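Long-range contacts in putative chitobiase (Bacteroides thetaiotaomicron, PDB 3HNM), which is of unknown function but, as a putative chitobiase fragment with an F5/8 type C domain, may bind carbohydrate: residues A[99-104]-A[142-147]; A[20-25]-A[66-71]; A[8-13]-A[77-82]; A[37-42]-A[52-57]. One frame throughout, in Å; residues are numbered along the deposited sequence.

Interaction 1 (A[99-104]-A[142-147])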
loop_
_atom_site.group_PDB
_atom_site.type_symbol
_atom_site.label_atom_id
_atom_site.label_comp_id
_atom_site.label_asym_id
_atom_site.label_seq_id
_atom_site.Cartn_x
_atom_site.Cartn_y
_atom_site.Cartn_z
ATOM N N ALA A 99 -5.908 9.712 4.829
ATOM C CA ALA A 99 -5.688 10.518 3.643
ATOM C C ALA A 99 -4.300 10.233 3.117
ATOM O O ALA A 99 -3.437 9.738 3.844
ATOM C CB ALA A 99 -5.840 12.004 3.968
ATOM N N GLY A 100 -4.088 10.547 1.847
ATOM C CA GLY A 100 -2.795 10.306 1.233
ATOM C C GLY A 100 -2.905 10.277 -0.279
ATOM O O GLY A 100 -3.935 10.648 -0.830
ATOM N N TYR A 101 -1.850 9.817 -0.942
ATOM C CA TYR A 101 -1.824 9.770 -2.386
ATOM C C TYR A 101 -0.894 8.667 -2.878
ATOM O O TYR A 101 -0.213 8.034 -2.081
ATOM C CB TYR A 101 -1.361 11.123 -2.919
ATOM C CG TYR A 101 0.040 11.488 -2.484
ATOM C CD1 TYR A 101 0.307 11.978 -1.197
ATOM C CD2 TYR A 101 1.108 11.329 -3.361
ATOM C CE1 TYR A 101 1.613 12.300 -0.813
ATOM C CE2 TYR A 101 2.398 11.642 -2.991
ATOM C CZ TYR A 101 2.646 12.124 -1.728
ATOM O OH TYR A 101 3.936 12.423 -1.401
ATOM N N VAL A 102 -0.876 8.440 -4.190
ATOM C CA VAL A 102 -0.036 7.408 -4.796
ATOM C C VAL A 102 0.594 8.001 -6.050
ATOM O O VAL A 102 -0.105 8.621 -6.845
ATOM C CB VAL A 102 -0.901 6.151 -5.149
ATOM C CG1 VAL A 102 -2.132 6.566 -5.906
ATOM C CG2 VAL A 102 -0.091 5.141 -5.939
ATOM N N GLU A 103 1.906 7.843 -6.208
ATOM C CA GLU A 103 2.613 8.371 -7.381
ATOM C C GLU A 103 2.937 7.176 -8.281
ATOM O O GLU A 103 2.595 6.053 -7.929
ATOM C CB GLU A 103 3.918 9.094 -6.969
ATOM C CG GLU A 103 3.779 10.221 -5.911
ATOM C CD GLU A 103 5.136 10.787 -5.451
ATOM O OE1 GLU A 103 5.187 11.657 -4.536
ATOM O OE2 GLU A 103 6.169 10.361 -6.012
ATOM N N ALA A 104 3.568 7.414 -9.437
ATOM C CA ALA A 104 3.946 6.343 -10.380
ATOM C C ALA A 104 5.177 6.790 -11.150
ATOM O O ALA A 104 5.327 7.969 -11.470
ATOM C CB ALA A 104 2.804 6.031 -11.347
ATOM N N VAL A 142 1.608 6.558 -0.272
ATOM C CA VAL A 142 1.979 7.455 0.826
ATOM C C VAL A 142 0.809 7.750 1.765
ATOM O O VAL A 142 -0.233 8.213 1.320
ATOM C CB VAL A 142 2.540 8.812 0.273
ATOM C CG1 VAL A 142 2.841 9.756 1.415
ATOM C CG2 VAL A 142 3.804 8.573 -0.561
ATOM N N ILE A 143 0.977 7.465 3.056
ATOM C CA ILE A 143 -0.066 7.735 4.048
ATOM C C ILE A 143 0.292 9.104 4.596
ATOM O O ILE A 143 1.418 9.307 5.061
ATOM C CB ILE A 143 -0.037 6.744 5.254
ATOM C CG1 ILE A 143 0.144 5.297 4.785
ATOM C CG2 ILE A 143 -1.313 6.905 6.085
ATOM C CD1 ILE A 143 -1.096 4.631 4.324
ATOM N N THR A 144 -0.642 10.046 4.544
ATOM C CA THR A 144 -0.351 11.383 5.053
ATOM C C THR A 144 -1.121 11.700 6.322
ATOM O O THR A 144 -0.634 12.445 7.164
ATOM C CB THR A 144 -0.643 12.459 4.022
ATOM O OG1 THR A 144 -1.971 12.287 3.507
ATOM C CG2 THR A 144 0.365 12.380 2.908
ATOM N N ASP A 145 -2.323 11.160 6.469
ATOM C CA ASP A 145 -3.030 11.403 7.704
ATOM C C ASP A 145 -3.628 10.106 8.191
ATOM O O ASP A 145 -4.020 9.263 7.397
ATOM C CB ASP A 145 -4.101 12.476 7.566
ATOM C CG ASP A 145 -4.414 13.122 8.902
ATOM O OD1 ASP A 145 -3.440 13.384 9.642
ATOM O OD2 ASP A 145 -5.604 13.367 9.214
ATOM N N THR A 146 -3.682 9.954 9.509
ATOM C CA THR A 146 -4.175 8.742 10.144
ATOM C C THR A 146 -5.293 9.034 11.148
ATOM O O THR A 146 -5.290 10.072 11.804
ATOM C CB THR A 146 -2.965 8.019 10.846
ATOM O OG1 THR A 146 -2.316 7.148 9.909
ATOM C CG2 THR A 146 -3.400 7.224 12.065
ATOM N N TYR A 147 -6.269 8.137 11.246
ATOM C CA TYR A 147 -7.346 8.311 12.217
ATOM C C TYR A 147 -6.729 7.976 13.560
ATOM O O TYR A 147 -6.048 6.964 13.696
ATOM C CB TYR A 147 -8.494 7.349 11.951
ATOM C CG TYR A 147 -9.444 7.819 10.890
ATOM C CD1 TYR A 147 -10.396 8.797 11.162
ATOM C CD2 TYR A 147 -9.370 7.310 9.600
ATOM C CE1 TYR A 147 -11.251 9.256 10.168
ATOM C CE2 TYR A 147 -10.213 7.762 8.599
ATOM C CZ TYR A 147 -11.151 8.734 8.887
ATOM O OH TYR A 147 -11.969 9.182 7.883
#
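Tyr101 lays one face of its phenol ring over Val142, with CB of Val142 4.0 Å from the centroid of the Tyr101 ring and displaced toward the rim. The two side chains run side by side, and CG1 of Val142 comes to 3.6 Å from CE1 of Tyr101. Thr144 reaches the same ring at its edge with CG2, its side chain roughly perpendicular to that of Tyr101. CG of Tyr101 sits between the backbone N and the carbonyl carbon (chi1 62°), and the far part of the ring lies nearer Val142. An alanine here would probably leave Val142 without its aromatic lid and deprive Lys113 of its cation-pi partner. Beneath this, Tyr101 N bonds to Val142 O, and Val142 N lies 3.0 Å from Tyr101 O. Further along, a classic beta bulge sets Thr144 and Asp145 against Ala99: Ala99 O takes Thr144 N at 2.9 Å and Asp145 N at 3.2 Å, both from the same face of its carbonyl plane. Asp145 turns its carboxylate to a salt bridge with Lys98. In the five-stranded antiparallel sheet, strand 100-105 is flanked by 138-146 and 111-115, while Val102 reaches Met129 of the other sheet.

Interaction 2 (A[20-25]-A[66-71])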
loop_
_atom_site.group_PDB
_atom_site.type_symbol
_atom_site.label_atom_id
_atom_site.label_comp_id
_atom_site.label_asym_id
_atom_site.label_seq_id
_atom_site.Cartn_x
_atom_site.Cartn_y
_atom_site.Cartn_z
ATOM N N VAL A 20 8.540 -4.790 -2.415
ATOM C CA VAL A 20 8.742 -3.476 -1.815
ATOM C C VAL A 20 10.221 -3.142 -1.799
ATOM O O VAL A 20 10.976 -3.622 -0.948
ATOM C CB VAL A 20 8.191 -3.422 -0.382
ATOM C CG1 VAL A 20 8.425 -2.052 0.217
ATOM C CG2 VAL A 20 6.712 -3.722 -0.394
ATOM N N ILE A 21 10.611 -2.303 -2.757
ATOM C CA ILE A 21 11.993 -1.882 -2.945
ATOM C C ILE A 21 12.361 -0.689 -2.063
ATOM O O ILE A 21 13.523 -0.289 -1.998
ATOM C CB ILE A 21 12.264 -1.557 -4.457
ATOM C CG1 ILE A 21 13.769 -1.457 -4.718
ATOM C CG2 ILE A 21 11.593 -0.233 -4.862
ATOM C CD1 ILE A 21 14.111 -0.935 -6.110
ATOM N N ASP A 22 11.385 -0.109 -1.379
ATOM C CA ASP A 22 11.705 1.000 -0.493
ATOM C C ASP A 22 10.561 1.454 0.404
ATOM O O ASP A 22 9.397 1.461 0.002
ATOM C CB ASP A 22 12.241 2.182 -1.299
ATOM C CG ASP A 22 12.587 3.359 -0.423
ATOM O OD1 ASP A 22 12.866 3.146 0.769
ATOM O OD2 ASP A 22 12.591 4.502 -0.909
ATOM N N PHE A 23 10.905 1.815 1.634
ATOM C CA PHE A 23 9.917 2.295 2.585
ATOM C C PHE A 23 10.627 3.113 3.661
ATOM O O PHE A 23 11.859 3.172 3.686
ATOM C CB PHE A 23 9.140 1.110 3.187
ATOM C CG PHE A 23 9.998 0.138 3.959
ATOM C CD1 PHE A 23 10.308 0.372 5.293
ATOM C CD2 PHE A 23 10.511 -1.003 3.348
ATOM C CE1 PHE A 23 11.115 -0.509 6.011
ATOM C CE2 PHE A 23 11.319 -1.890 4.053
ATOM C CZ PHE A 23 11.619 -1.637 5.387
ATOM N N ASN A 24 9.858 3.762 4.530
ATOM C CA ASN A 24 10.451 4.575 5.585
ATOM C C ASN A 24 9.925 4.236 6.980
ATOM O O ASN A 24 10.376 4.814 7.970
ATOM C CB ASN A 24 10.229 6.073 5.296
ATOM C CG ASN A 24 8.837 6.561 5.697
ATOM O OD1 ASN A 24 7.850 5.842 5.578
ATOM N ND2 ASN A 24 8.757 7.798 6.156
ATOM N N ASN A 25 8.984 3.299 7.072
ATOM C CA ASN A 25 8.432 2.956 8.380
ATOM C C ASN A 25 7.794 1.566 8.476
ATOM O O ASN A 25 6.881 1.223 7.724
ATOM C CB ASN A 25 7.428 4.061 8.781
ATOM C CG ASN A 25 6.873 3.895 10.182
ATOM O OD1 ASN A 25 6.094 2.993 10.426
ATOM N ND2 ASN A 25 7.272 4.772 11.107
ATOM N N TYR A 66 5.657 5.982 3.476
ATOM C CA TYR A 66 5.562 5.704 2.052
ATOM C C TYR A 66 6.181 4.372 1.703
ATOM O O TYR A 66 6.953 3.813 2.471
ATOM C CB TYR A 66 6.251 6.802 1.268
ATOM C CG TYR A 66 7.735 6.688 1.284
ATOM C CD1 TYR A 66 8.392 5.873 0.382
ATOM C CD2 TYR A 66 8.489 7.396 2.198
ATOM C CE1 TYR A 66 9.781 5.767 0.386
ATOM C CE2 TYR A 66 9.880 7.301 2.218
ATOM C CZ TYR A 66 10.522 6.487 1.307
ATOM O OH TYR A 66 11.899 6.415 1.307
ATOM N N PHE A 67 5.839 3.867 0.531
ATOM C CA PHE A 67 6.346 2.587 0.096
ATOM C C PHE A 67 6.565 2.677 -1.388
ATOM O O PHE A 67 5.827 3.374 -2.065
ATOM C CB PHE A 67 5.306 1.521 0.359
ATOM C CG PHE A 67 4.903 1.405 1.782
ATOM C CD1 PHE A 67 5.616 0.588 2.639
ATOM C CD2 PHE A 67 3.756 2.041 2.247
ATOM C CE1 PHE A 67 5.188 0.388 3.944
ATOM C CE2 PHE A 67 3.315 1.852 3.556
ATOM C CZ PHE A 67 4.029 1.020 4.404
ATOM N N VAL A 68 7.554 1.960 -1.896
ATOM C CA VAL A 68 7.840 1.989 -3.321
ATOM C C VAL A 68 7.816 0.570 -3.856
ATOM O O VAL A 68 8.792 -0.164 -3.734
ATOM C CB VAL A 68 9.224 2.603 -3.581
ATOM C CG1 VAL A 68 9.467 2.736 -5.071
ATOM C CG2 VAL A 68 9.329 3.943 -2.875
ATOM N N PHE A 69 6.697 0.182 -4.449
ATOM C CA PHE A 69 6.553 -1.169 -4.977
ATOM C C PHE A 69 7.162 -1.335 -6.349
ATOM O O PHE A 69 6.953 -0.505 -7.219
ATOM C CB PHE A 69 5.081 -1.509 -5.047
ATOM C CG PHE A 69 4.363 -1.273 -3.766
ATOM C CD1 PHE A 69 4.571 -2.111 -2.679
ATOM C CD2 PHE A 69 3.483 -0.206 -3.634
ATOM C CE1 PHE A 69 3.908 -1.891 -1.483
ATOM C CE2 PHE A 69 2.813 0.021 -2.436
ATOM C CZ PHE A 69 3.026 -0.822 -1.361
ATOM N N ASP A 70 7.912 -2.411 -6.550
ATOM C CA ASP A 70 8.507 -2.665 -7.860
ATOM C C ASP A 70 7.746 -3.803 -8.549
ATOM O O ASP A 70 7.995 -4.971 -8.270
ATOM C CB ASP A 70 9.983 -3.047 -7.727
ATOM C CG ASP A 70 10.652 -3.205 -9.071
ATOM O OD1 ASP A 70 9.907 -3.434 -10.054
ATOM O OD2 ASP A 70 11.903 -3.110 -9.153
HETATM N N MSE A 71 6.839 -3.465 -9.465
HETATM C CA MSE A 71 6.033 -4.474 -10.154
HETATM C C MSE A 71 6.806 -5.404 -11.074
HETATM O O MSE A 71 6.222 -6.314 -11.664
HETATM C CB MSE A 71 4.915 -3.799 -10.937
HETATM C CG MSE A 71 3.837 -3.207 -10.062
HETATM SE SE MSE A 71 2.562 -2.128 -11.074
HETATM C CE MSE A 71 1.405 -3.558 -11.730
#
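A classic beta bulge, in which Ile21 and Asp22 both face Val68, joins edge strand 20-23 to strand 65-71. Ile21 N gives a bond to Val68 O at 3.0 Å, and Val68 N gives one to Asp22 O. Tyr66 carries the polar side: its OH donates to Asp22 OD2 at 3.0 Å, on the syn side of the carboxylate, whose plane stands 82° from the ring. A phenylalanine here would lack that OH, and the Asp22 carboxylate would probably lose its mate and be freer to turn. Just past the end of the strand, Asn24 OD1 accepts the N-H of Tyr66, with Tyr66 N 3.0 Å away and well above the amide plane, while Asn24 ND2 is tied to Pro64 O. On the opposite face, Val20 CG2 meets the edge of the Phe69 ring, 3.5 Å from CE1 of Phe69, and Phe23 CB touches CD1 of Phe67. Phe67 also meets Trp53 edge-to-face. Strand 20-23 ends the five-stranded sheet within this chain, and strand 138-146 pairs with the far side of 65-71.

Interaction 3 (A[8-13]-A[77-82])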
loop_
_atom_site.group_PDB
_atom_site.type_symbol
_atom_site.label_atom_id
_atom_site.label_comp_id
_atom_site.label_asym_id
_atom_site.label_seq_id
_atom_site.Cartn_x
_atom_site.Cartn_y
_atom_site.Cartn_z
ATOM N N PHE A 8 -15.643 -1.487 -15.430
ATOM C CA PHE A 8 -14.769 -2.407 -16.157
ATOM C C PHE A 8 -14.578 -3.695 -15.329
ATOM O O PHE A 8 -14.788 -4.803 -15.834
ATOM C CB PHE A 8 -13.408 -1.741 -16.420
ATOM C CG PHE A 8 -12.508 -2.527 -17.338
ATOM C CD1 PHE A 8 -11.127 -2.315 -17.339
ATOM C CD2 PHE A 8 -13.041 -3.474 -18.212
ATOM C CE1 PHE A 8 -10.290 -3.045 -18.197
ATOM C CE2 PHE A 8 -12.220 -4.208 -19.074
ATOM C CZ PHE A 8 -10.841 -3.994 -19.071
ATOM N N GLN A 9 -14.186 -3.541 -14.064
ATOM C CA GLN A 9 -13.977 -4.671 -13.148
ATOM C C GLN A 9 -13.011 -5.778 -13.604
ATOM O O GLN A 9 -13.325 -6.962 -13.485
ATOM C CB GLN A 9 -15.316 -5.329 -12.797
ATOM C CG GLN A 9 -16.067 -4.719 -11.620
ATOM C CD GLN A 9 -17.016 -3.588 -12.027
ATOM O OE1 GLN A 9 -16.576 -2.505 -12.435
ATOM N NE2 GLN A 9 -18.330 -3.842 -11.922
ATOM N N PRO A 10 -11.828 -5.417 -14.135
ATOM C CA PRO A 10 -10.910 -6.480 -14.561
ATOM C C PRO A 10 -10.302 -7.096 -13.306
ATOM O O PRO A 10 -10.862 -6.982 -12.207
ATOM C CB PRO A 10 -9.887 -5.735 -15.416
ATOM C CG PRO A 10 -9.779 -4.421 -14.713
ATOM C CD PRO A 10 -11.222 -4.086 -14.326
ATOM N N ASP A 11 -9.149 -7.731 -13.454
ATOM C CA ASP A 11 -8.520 -8.349 -12.298
ATOM C C ASP A 11 -7.128 -7.793 -12.017
ATOM O O ASP A 11 -6.301 -7.691 -12.913
ATOM C CB ASP A 11 -8.448 -9.862 -12.499
ATOM C CG ASP A 11 -8.245 -10.607 -11.204
ATOM O OD1 ASP A 11 -9.172 -10.581 -10.352
ATOM O OD2 ASP A 11 -7.152 -11.208 -11.038
ATOM N N PRO A 12 -6.855 -7.433 -10.752
ATOM C CA PRO A 12 -5.579 -6.878 -10.276
ATOM C C PRO A 12 -4.360 -7.618 -10.800
ATOM O O PRO A 12 -4.363 -8.845 -10.879
ATOM C CB PRO A 12 -5.685 -7.014 -8.762
ATOM C CG PRO A 12 -7.139 -6.831 -8.513
ATOM C CD PRO A 12 -7.793 -7.623 -9.628
ATOM N N ILE A 13 -3.316 -6.866 -11.137
ATOM C CA ILE A 13 -2.074 -7.448 -11.635
ATOM C C ILE A 13 -1.531 -8.462 -10.630
ATOM O O ILE A 13 -1.556 -8.221 -9.423
ATOM C CB ILE A 13 -0.982 -6.364 -11.855
ATOM C CG1 ILE A 13 -1.293 -5.523 -13.099
ATOM C CG2 ILE A 13 0.372 -7.026 -12.055
ATOM C CD1 ILE A 13 -2.683 -4.925 -13.133
ATOM N N LEU A 77 -1.288 1.536 -15.472
ATOM C CA LEU A 77 -2.282 1.540 -14.391
ATOM C C LEU A 77 -3.611 2.227 -14.686
ATOM O O LEU A 77 -3.645 3.376 -15.120
ATOM C CB LEU A 77 -1.698 2.166 -13.113
ATOM C CG LEU A 77 -0.414 1.625 -12.481
ATOM C CD1 LEU A 77 -0.436 0.100 -12.451
ATOM C CD2 LEU A 77 0.762 2.114 -13.286
ATOM N N PHE A 78 -4.707 1.518 -14.430
ATOM C CA PHE A 78 -6.042 2.075 -14.634
ATOM C C PHE A 78 -6.575 2.464 -13.267
ATOM O O PHE A 78 -7.178 3.519 -13.103
ATOM C CB PHE A 78 -7.008 1.052 -15.245
ATOM C CG PHE A 78 -6.497 0.390 -16.477
ATOM C CD1 PHE A 78 -5.882 1.136 -17.480
ATOM C CD2 PHE A 78 -6.638 -0.984 -16.639
ATOM C CE1 PHE A 78 -5.399 0.521 -18.641
ATOM C CE2 PHE A 78 -6.166 -1.620 -17.785
ATOM C CZ PHE A 78 -5.542 -0.866 -18.796
ATOM N N ARG A 79 -6.362 1.585 -12.290
ATOM C CA ARG A 79 -6.805 1.833 -10.922
ATOM C C ARG A 79 -5.733 1.429 -9.929
ATOM O O ARG A 79 -4.723 0.830 -10.298
ATOM C CB ARG A 79 -8.091 1.065 -10.598
ATOM C CG ARG A 79 -9.313 1.514 -11.376
ATOM C CD ARG A 79 -10.592 1.047 -10.696
ATOM N NE ARG A 79 -11.631 0.681 -11.657
ATOM C CZ ARG A 79 -11.577 -0.398 -12.434
ATOM N NH1 ARG A 79 -10.535 -1.219 -12.363
ATOM N NH2 ARG A 79 -12.565 -0.650 -13.282
ATOM N N PHE A 80 -5.975 1.774 -8.666
ATOM C CA PHE A 80 -5.079 1.470 -7.555
ATOM C C PHE A 80 -5.895 1.549 -6.273
ATOM O O PHE A 80 -6.829 2.341 -6.168
ATOM C CB PHE A 80 -3.926 2.481 -7.508
ATOM C CG PHE A 80 -3.033 2.342 -6.303
ATOM C CD1 PHE A 80 -3.422 2.851 -5.067
ATOM C CD2 PHE A 80 -1.821 1.668 -6.396
ATOM C CE1 PHE A 80 -2.624 2.687 -3.946
ATOM C CE2 PHE A 80 -1.016 1.499 -5.276
ATOM C CZ PHE A 80 -1.420 2.008 -4.050
ATOM N N GLY A 81 -5.551 0.724 -5.297
ATOM C CA GLY A 81 -6.282 0.757 -4.046
ATOM C C GLY A 81 -5.603 -0.095 -3.003
ATOM O O GLY A 81 -4.573 -0.704 -3.268
ATOM N N PHE A 82 -6.173 -0.141 -1.811
ATOM C CA PHE A 82 -5.597 -0.946 -0.741
ATOM C C PHE A 82 -6.721 -1.524 0.105
ATOM O O PHE A 82 -7.895 -1.248 -0.144
ATOM C CB PHE A 82 -4.652 -0.086 0.115
ATOM C CG PHE A 82 -5.284 1.181 0.642
ATOM C CD1 PHE A 82 -6.052 1.165 1.806
ATOM C CD2 PHE A 82 -5.120 2.392 -0.036
ATOM C CE1 PHE A 82 -6.643 2.331 2.286
ATOM C CE2 PHE A 82 -5.710 3.566 0.437
ATOM C CZ PHE A 82 -6.472 3.536 1.600
#
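Arg79 and Phe78 receive the N-terminal loop, Arg79 through its guanidinium and Phe78 through its ring. The guanidinium contacts are van der Waals in kind. Pro10 CD sits at the edge of the group, near its plane, 3.5 Å from NH1 of Arg79. Phe8 CB, also near the plane, lies 3.4 Å from NH2 of Arg79. Gln9 N approaches NH2 of Arg79 as well, but both are donors and do not bond. The charge of Arg79 is answered outside the loop: NE forms a salt bridge with Asp130, and the group makes a cation-pi contact with Trp163.

The apolar part is slighter. CE2 of Phe78 comes near the plane of the Phe8 ring at its edge, 4.4 Å from CE1 of Phe8. Within the loop, Pro10 CB lies over one face of that ring, 3.9 Å above its plane and toward the rim. Pro10 and Pro12 also rest on Trp163, and Ile13 has a backbone bond with Ala162, so strand 156-166 shares in holding the loop. This surface contact lays an irregular N-terminal arm along the four-stranded sheet of the antiparallel beta sandwich expected of an F5/8 type C domain.

Interaction 4 (A[37-42]-A[52-57])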
loop_
_atom_site.group_PDB
_atom_site.type_symbol
_atom_site.label_atom_id
_atom_site.label_comp_id
_atom_site.label_asym_id
_atom_site.label_seq_id
_atom_site.Cartn_x
_atom_site.Cartn_y
_atom_site.Cartn_z
HETATM N N MSE A 37 7.207 -12.198 13.195
HETATM C CA MSE A 37 5.774 -11.964 13.301
HETATM C C MSE A 37 5.062 -11.779 11.964
HETATM O O MSE A 37 3.831 -11.784 11.905
HETATM C CB MSE A 37 5.521 -10.748 14.192
HETATM C CG MSE A 37 6.003 -10.929 15.633
HETATM SE SE MSE A 37 5.215 -12.461 16.537
HETATM C CE MSE A 37 3.312 -12.060 16.232
ATOM N N GLY A 38 5.840 -11.625 10.897
ATOM C CA GLY A 38 5.254 -11.422 9.587
ATOM C C GLY A 38 4.464 -10.123 9.570
ATOM O O GLY A 38 3.288 -10.097 9.216
ATOM N N TRP A 39 5.108 -9.036 9.972
ATOM C CA TRP A 39 4.434 -7.759 9.989
ATOM C C TRP A 39 5.196 -6.785 9.127
ATOM O O TRP A 39 4.910 -5.587 9.111
ATOM C CB TRP A 39 4.327 -7.210 11.419
ATOM C CG TRP A 39 3.357 -7.942 12.319
ATOM C CD1 TRP A 39 2.277 -8.693 11.937
ATOM C CD2 TRP A 39 3.369 -7.967 13.753
ATOM N NE1 TRP A 39 1.621 -9.187 13.043
ATOM C CE2 TRP A 39 2.269 -8.758 14.168
ATOM C CE3 TRP A 39 4.200 -7.402 14.728
ATOM C CZ2 TRP A 39 1.986 -8.997 15.514
ATOM C CZ3 TRP A 39 3.912 -7.644 16.075
ATOM C CH2 TRP A 39 2.815 -8.435 16.449
ATOM N N GLY A 40 6.174 -7.307 8.400
ATOM C CA GLY A 40 6.993 -6.461 7.549
ATOM C C GLY A 40 6.294 -5.937 6.311
ATOM O O GLY A 40 5.150 -6.303 6.013
ATOM N N VAL A 41 7.008 -5.074 5.591
ATOM C CA VAL A 41 6.502 -4.477 4.365
ATOM C C VAL A 41 6.096 -5.531 3.338
ATOM O O VAL A 41 5.042 -5.413 2.730
ATOM C CB VAL A 41 7.541 -3.493 3.723
ATOM C CG1 VAL A 41 7.680 -2.257 4.579
ATOM C CG2 VAL A 41 8.891 -4.168 3.564
ATOM N N GLU A 42 6.910 -6.569 3.160
ATOM C CA GLU A 42 6.595 -7.625 2.192
ATOM C C GLU A 42 5.241 -8.253 2.472
ATOM O O GLU A 42 4.653 -8.892 1.607
ATOM C CB GLU A 42 7.661 -8.726 2.214
ATOM C CG GLU A 42 7.932 -9.296 3.600
ATOM C CD GLU A 42 8.837 -8.400 4.440
ATOM O OE1 GLU A 42 8.835 -8.555 5.690
ATOM O OE2 GLU A 42 9.559 -7.552 3.853
ATOM N N GLN A 52 -0.748 -8.755 7.567
ATOM C CA GLN A 52 -0.708 -7.290 7.627
ATOM C C GLN A 52 0.693 -6.705 7.668
ATOM O O GLN A 52 1.686 -7.418 7.587
ATOM C CB GLN A 52 -1.459 -6.800 8.868
ATOM C CG GLN A 52 -0.642 -6.982 10.131
ATOM C CD GLN A 52 -1.413 -6.695 11.383
ATOM O OE1 GLN A 52 -0.848 -6.632 12.469
ATOM N NE2 GLN A 52 -2.713 -6.526 11.247
ATOM N N TRP A 53 0.737 -5.381 7.785
ATOM C CA TRP A 53 1.972 -4.608 7.896
ATOM C C TRP A 53 1.786 -3.716 9.120
ATOM O O TRP A 53 0.715 -3.137 9.311
ATOM C CB TRP A 53 2.190 -3.721 6.667
ATOM C CG TRP A 53 3.119 -2.564 6.938
ATOM C CD1 TRP A 53 4.494 -2.573 6.909
ATOM C CD2 TRP A 53 2.738 -1.249 7.351
ATOM N NE1 TRP A 53 4.987 -1.345 7.282
ATOM C CE2 TRP A 53 3.933 -0.512 7.561
ATOM C CE3 TRP A 53 1.501 -0.619 7.570
ATOM C CZ2 TRP A 53 3.922 0.835 7.982
ATOM C CZ3 TRP A 53 1.492 0.714 7.987
ATOM C CH2 TRP A 53 2.697 1.425 8.189
ATOM N N LEU A 54 2.822 -3.597 9.941
ATOM C CA LEU A 54 2.727 -2.771 11.129
ATOM C C LEU A 54 3.784 -1.667 11.105
ATOM O O LEU A 54 4.933 -1.897 10.727
ATOM C CB LEU A 54 2.887 -3.633 12.380
ATOM C CG LEU A 54 2.275 -3.039 13.642
ATOM C CD1 LEU A 54 0.772 -2.877 13.422
ATOM C CD2 LEU A 54 2.553 -3.939 14.849
ATOM N N CYS A 55 3.372 -0.461 11.480
ATOM C CA CYS A 55 4.270 0.690 11.522
ATOM C C CYS A 55 5.276 0.478 12.659
ATOM O O CYS A 55 5.206 -0.526 13.356
ATOM C CB CYS A 55 3.463 1.941 11.813
ATOM S SG CYS A 55 2.553 1.777 13.333
ATOM N N ARG A 56 6.204 1.414 12.850
ATOM C CA ARG A 56 7.172 1.284 13.931
ATOM C C ARG A 56 6.357 1.420 15.207
ATOM O O ARG A 56 5.587 2.369 15.362
ATOM C CB ARG A 56 8.217 2.383 13.871
ATOM C CG ARG A 56 9.589 1.868 14.151
ATOM C CD ARG A 56 10.521 2.971 14.545
ATOM N NE ARG A 56 11.710 2.419 15.176
ATOM C CZ ARG A 56 12.564 3.124 15.903
ATOM N NH1 ARG A 56 12.360 4.420 16.088
ATOM N NH2 ARG A 56 13.615 2.531 16.446
ATOM N N TRP A 57 6.527 0.480 16.127
ATOM C CA TRP A 57 5.733 0.504 17.332
ATOM C C TRP A 57 6.439 0.956 18.593
ATOM O O TRP A 57 5.813 1.535 19.489
ATOM C CB TRP A 57 5.106 -0.878 17.532
ATOM C CG TRP A 57 3.803 -0.855 18.268
ATOM C CD1 TRP A 57 3.629 -0.851 19.612
ATOM C CD2 TRP A 57 2.491 -0.803 17.690
ATOM N NE1 TRP A 57 2.290 -0.801 19.918
ATOM C CE2 TRP A 57 1.567 -0.769 18.758
ATOM C CE3 TRP A 57 2.009 -0.779 16.376
ATOM C CZ2 TRP A 57 0.181 -0.716 18.554
ATOM C CZ3 TRP A 57 0.627 -0.724 16.173
ATOM C CH2 TRP A 57 -0.269 -0.693 17.262
#
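Trp39 and Leu54 run alongside each other in the same direction, at the base of the magnesium-binding loop of this F5/8 type C domain. The loop between the two segments carries Ser43, Asp46, Asn48 and Thr51, which with Gly158 make up the metal site. CD2 of Leu54 reaches the benzo part of the indole, 3.8 Å from CE3 of Trp39, and CB of Leu54 lies 4.0 Å from CB of Trp39. Gln52 flanks Trp39 too, its CG 3.8 Å from CD1 of Trp39, so the indole has Gln52 at its pyrrole part and Leu54 at its six-membered ring. His91 meets Trp39 edge-to-face from outside the two segments.

Trp53 is turned to the other side of its strand. CG stands anti to the backbone N (chi1 159°), and the indole presents an edge to Gly40, whose C lies near the ring plane, 3.9 Å from CD1 of Trp53. Val41 crosses that indole obliquely, its CG1 4.0 Å from CD1 of Trp53. Gln52 O is hydrogen-bonded to Ser43 OG, a direct tie between this base and a metal-site residue. One backbone bond clasps the segments, from Leu54 N to Trp39 O (3.0 Å, 159°), in the carbonyl plane and on a lone pair, while CA of Trp53 makes a CA-H...O contact with the same oxygen.

Overall arrangement
From the N terminus, interaction 3 closes the widest loop, bringing 8-13 to 77-82. Nested inside it, interaction 2 joins 20-25 to 66-71, and within that loop interaction 4 closes the short excursion from 37-42 to 52-57. Interaction 1 follows in series, so none of the four cross. Interactions 1 and 2 belong to the five-stranded sheet and touch where Val142 packs on Tyr66. Interactions 3 and 4 reach the four-stranded sheet on opposite sides of the chain's centre, with centres about 24 Å apart. Val102 on Phe80 and Met71 on Leu77 join the two sheets; Met71 also packs on Ile13 of the N-terminal arm, and Phe23 on Val41 before the metal-site loop.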